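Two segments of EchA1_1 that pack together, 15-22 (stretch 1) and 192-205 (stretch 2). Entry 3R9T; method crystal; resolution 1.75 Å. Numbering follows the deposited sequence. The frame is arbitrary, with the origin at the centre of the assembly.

Stretch 1 (15-22) RRGNVMVI
Stretch 2 (192-205) VLDAALALASAITV

At the apolar centre of the contact between a β-hairpin (15-22) and a helix (192-205) of EchA1_1, Val19 and Val21, both with chi1 t, point CA-to-CB toward the helix, whereas Met20 between them points away, the alternation expected of an extended strand (phi/psi near -100/125). The helix answers with Leu193, Leu197 and Ala200, spaced by four and three residues and so brought onto one face. Leu197 (chi1 m, chi2 t) is the most covered residue and touches both valines: its CD2 lies 3.7 Å from Val19 CG1 and 4.0 Å from Val21 CG2. Val19 CG2 rests 3.8 Å from Ala200 CB; this small side chain goes with a close backbone approach, Val19 CA to Ala200 CA being 7.3 Å. One turn before Leu197, Leu193 (chi1 t, chi2 p) sets its CD1 4.1 Å from Val21 CG1. Strand 19-22 and helix 192-204 run roughly antiparallel, their N-to-C directions 148° apart and their axes 10.2 Å apart at closest approach. The contact buries 362 Å² counted over both sides and has no direct hydrogen bond across it. The helix is held by i to i+4 bonds such as Leu197 N to Leu193 O (2.9 Å) and Ser201 N to Leu197 O (2.9 Å).

Outward, the chain reverses through a type II' turn from Arg16 to Val19, closed by Val19 N to Arg16 O (3.1 Å) and Arg16 N to Val19 O (2.8 Å). Gly17, at phi/psi 60/-122, takes a positive phi that favours glycine; Asn18 follows at -93/13. Arg15 NE donates a hydrogen bond to Gly17 O (2.8 Å, N-H...O angle 152°) within the turn. Arg16 (chi1 m, chi2 m, chi3 t) covers the leucines with its guanidinium, NH1 3.6 Å from Leu193 CD2 and NH2 3.8 Å from Leu197 CD1, both oblique to its plane. Its NH2 also donates to water 1 (2.9 Å), which donates to Asp194 OD1 (2.8 Å), so the aspartate, whose CA-to-CB bond points away, is linked through solvent.

At the other polar edge, Asn18 (chi1 p) faces Thr204 (chi1 p), with CA to CA 7.8 Å and Asn18 ND2 3.7 Å from Thr204 CB. Two waters join the pair: water 2 donates to Asn18 OD1 (2.7 Å) and lies 2.8 Å from Thr204 OG1, while water 3 accepts from Asn18 ND2 (3.3 Å) and lies 2.7 Å from Thr204 OG1.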

# COMPACT_ATOMS: atom_id res chain seq x y z
N ARG B 15 -8.82 -2.01 -33.81
CA ARG B 15 -8.56 -3.35 -33.29
C ARG B 15 -7.24 -3.88 -33.83
O ARG B 15 -7.03 -3.90 -35.05
CB ARG B 15 -9.72 -4.30 -33.65
CG ARG B 15 -10.80 -4.36 -32.58
CD ARG B 15 -10.49 -5.43 -31.55
NE ARG B 15 -10.87 -6.76 -32.02
CZ ARG B 15 -12.11 -7.24 -32.02
NH1 ARG B 15 -13.12 -6.51 -31.57
NH2 ARG B 15 -12.34 -8.46 -32.48
N ARG B 16 -6.34 -4.28 -32.93
CA ARG B 16 -5.14 -5.01 -33.31
C ARG B 16 -5.36 -6.42 -32.81
O ARG B 16 -5.11 -6.71 -31.64
CB ARG B 16 -3.87 -4.45 -32.64
CG ARG B 16 -3.58 -2.99 -32.86
CD ARG B 16 -3.13 -2.68 -34.26
NE ARG B 16 -2.87 -1.25 -34.40
CZ ARG B 16 -1.67 -0.66 -34.34
NH1 ARG B 16 -1.59 0.65 -34.48
NH2 ARG B 16 -0.56 -1.38 -34.16
N GLY B 17 -5.86 -7.29 -33.68
CA GLY B 17 -6.22 -8.64 -33.26
C GLY B 17 -7.29 -8.60 -32.18
O GLY B 17 -8.34 -8.00 -32.39
N ASN B 18 -7.01 -9.19 -31.01
CA ASN B 18 -7.96 -9.19 -29.88
C ASN B 18 -7.80 -8.05 -28.87
O ASN B 18 -8.39 -8.09 -27.77
CB ASN B 18 -7.94 -10.54 -29.14
CG ASN B 18 -6.58 -10.88 -28.53
OD1 ASN B 18 -5.71 -10.02 -28.36
ND2 ASN B 18 -6.40 -12.16 -28.20
N VAL B 19 -7.02 -7.04 -29.24
CA VAL B 19 -6.81 -5.85 -28.42
C VAL B 19 -7.51 -4.68 -29.08
O VAL B 19 -7.34 -4.45 -30.28
CB VAL B 19 -5.31 -5.46 -28.29
CG1 VAL B 19 -5.14 -4.21 -27.40
CG2 VAL B 19 -4.51 -6.62 -27.74
N MET B 20 -8.30 -3.96 -28.31
CA MET B 20 -8.81 -2.70 -28.80
C MET B 20 -7.84 -1.63 -28.39
O MET B 20 -7.51 -1.50 -27.21
CB MET B 20 -10.17 -2.39 -28.21
CG MET B 20 -10.70 -1.05 -28.64
SD MET B 20 -12.21 -0.60 -27.79
CE MET B 20 -13.40 -1.52 -28.78
N VAL B 21 -7.41 -0.84 -29.37
CA VAL B 21 -6.56 0.31 -29.11
C VAL B 21 -7.41 1.57 -29.22
O VAL B 21 -8.00 1.86 -30.27
CB VAL B 21 -5.39 0.37 -30.10
CG1 VAL B 21 -4.55 1.62 -29.89
CG2 VAL B 21 -4.53 -0.89 -29.99
N ILE B 22 -7.46 2.32 -28.12
CA ILE B 22 -8.18 3.58 -28.04
C ILE B 22 -7.18 4.73 -28.03
O ILE B 22 -6.31 4.78 -27.16
CB ILE B 22 -9.00 3.67 -26.72
CG1 ILE B 22 -9.98 2.51 -26.63
CG2 ILE B 22 -9.76 4.99 -26.62
CD1 ILE B 22 -10.84 2.51 -25.35
N VAL B 192 6.15 2.84 -27.47
CA VAL B 192 5.20 2.57 -26.37
C VAL B 192 3.98 1.73 -26.80
O VAL B 192 3.56 0.85 -26.05
CB VAL B 192 4.76 3.83 -25.58
CG1 VAL B 192 3.61 4.58 -26.28
CG2 VAL B 192 4.33 3.42 -24.18
N LEU B 193 3.46 1.94 -28.00
CA LEU B 193 2.32 1.14 -28.44
C LEU B 193 2.70 -0.33 -28.64
O LEU B 193 1.99 -1.23 -28.17
CB LEU B 193 1.67 1.71 -29.69
CG LEU B 193 0.40 0.98 -30.15
CD1 LEU B 193 -0.64 0.82 -29.02
CD2 LEU B 193 -0.21 1.68 -31.36
N ASP B 194 3.80 -0.58 -29.35
CA ASP B 194 4.27 -1.95 -29.53
C ASP B 194 4.52 -2.66 -28.21
O ASP B 194 4.15 -3.82 -28.04
CB ASP B 194 5.53 -2.00 -30.40
CG ASP B 194 5.24 -1.82 -31.87
OD1 ASP B 194 4.08 -1.99 -32.31
OD2 ASP B 194 6.21 -1.52 -32.60
N ALA B 195 5.15 -1.95 -27.26
CA ALA B 195 5.43 -2.51 -25.95
C ALA B 195 4.13 -2.84 -25.21
O ALA B 195 4.02 -3.88 -24.56
CB ALA B 195 6.27 -1.54 -25.14
N ALA B 196 3.15 -1.95 -25.32
CA ALA B 196 1.86 -2.19 -24.66
C ALA B 196 1.11 -3.37 -25.28
O ALA B 196 0.46 -4.13 -24.58
CB ALA B 196 1.00 -0.93 -24.70
N LEU B 197 1.15 -3.51 -26.60
CA LEU B 197 0.54 -4.66 -27.26
C LEU B 197 1.22 -5.97 -26.84
O LEU B 197 0.56 -7.01 -26.72
CB LEU B 197 0.59 -4.49 -28.78
CG LEU B 197 -0.36 -3.41 -29.32
CD1 LEU B 197 -0.09 -3.22 -30.83
CD2 LEU B 197 -1.83 -3.72 -29.06
N ALA B 198 2.53 -5.93 -26.62
CA ALA B 198 3.25 -7.11 -26.16
C ALA B 198 2.81 -7.50 -24.74
O ALA B 198 2.62 -8.68 -24.43
CB ALA B 198 4.75 -6.89 -26.21
N LEU B 199 2.66 -6.50 -23.87
CA LEU B 199 2.14 -6.74 -22.52
C LEU B 199 0.70 -7.28 -22.60
O LEU B 199 0.34 -8.22 -21.89
CB LEU B 199 2.20 -5.47 -21.68
CG LEU B 199 1.71 -5.58 -20.22
CD1 LEU B 199 2.49 -6.69 -19.48
CD2 LEU B 199 1.88 -4.24 -19.51
N ALA B 200 -0.12 -6.68 -23.45
CA ALA B 200 -1.48 -7.19 -23.65
C ALA B 200 -1.46 -8.67 -24.02
O ALA B 200 -2.27 -9.47 -23.50
CB ALA B 200 -2.22 -6.40 -24.72
N SER B 201 -0.52 -9.04 -24.89
CA SER B 201 -0.39 -10.42 -25.34
C SER B 201 -0.06 -11.37 -24.20
O SER B 201 -0.51 -12.51 -24.21
CB SER B 201 0.56 -10.57 -26.55
OG SER B 201 1.93 -10.61 -26.16
N ALA B 202 0.67 -10.89 -23.18
CA ALA B 202 1.00 -11.69 -21.99
C ALA B 202 -0.21 -12.00 -21.11
O ALA B 202 -0.13 -12.89 -20.26
CB ALA B 202 2.10 -10.99 -21.14
N ILE B 203 -1.30 -11.25 -21.30
CA ILE B 203 -2.56 -11.43 -20.58
C ILE B 203 -3.58 -12.17 -21.42
O ILE B 203 -4.25 -13.06 -20.91
CB ILE B 203 -3.14 -10.06 -20.15
CG1 ILE B 203 -2.12 -9.30 -19.29
CG2 ILE B 203 -4.49 -10.24 -19.38
CD1 ILE B 203 -2.51 -7.83 -19.09
N THR B 204 -3.69 -11.83 -22.71
CA THR B 204 -4.77 -12.36 -23.54
C THR B 204 -4.58 -13.83 -23.88
O THR B 204 -5.54 -14.49 -24.30
CB THR B 204 -4.96 -11.55 -24.85
OG1 THR B 204 -3.77 -11.65 -25.64
CG2 THR B 204 -5.26 -10.06 -24.54
N VAL B 205 -3.37 -14.36 -23.70
CA VAL B 205 -3.17 -15.81 -23.85
C VAL B 205 -3.80 -16.59 -22.71
O VAL B 205 -3.97 -17.80 -22.82
CB VAL B 205 -1.68 -16.21 -23.98
CG1 VAL B 205 -1.10 -15.64 -25.27
CG2 VAL B 205 -0.85 -15.79 -22.74
O HOH W 1 2.03 -0.37 -33.34
O HOH W 2 -3.09 -10.04 -27.85
O HOH W 3 -3.72 -13.83 -27.30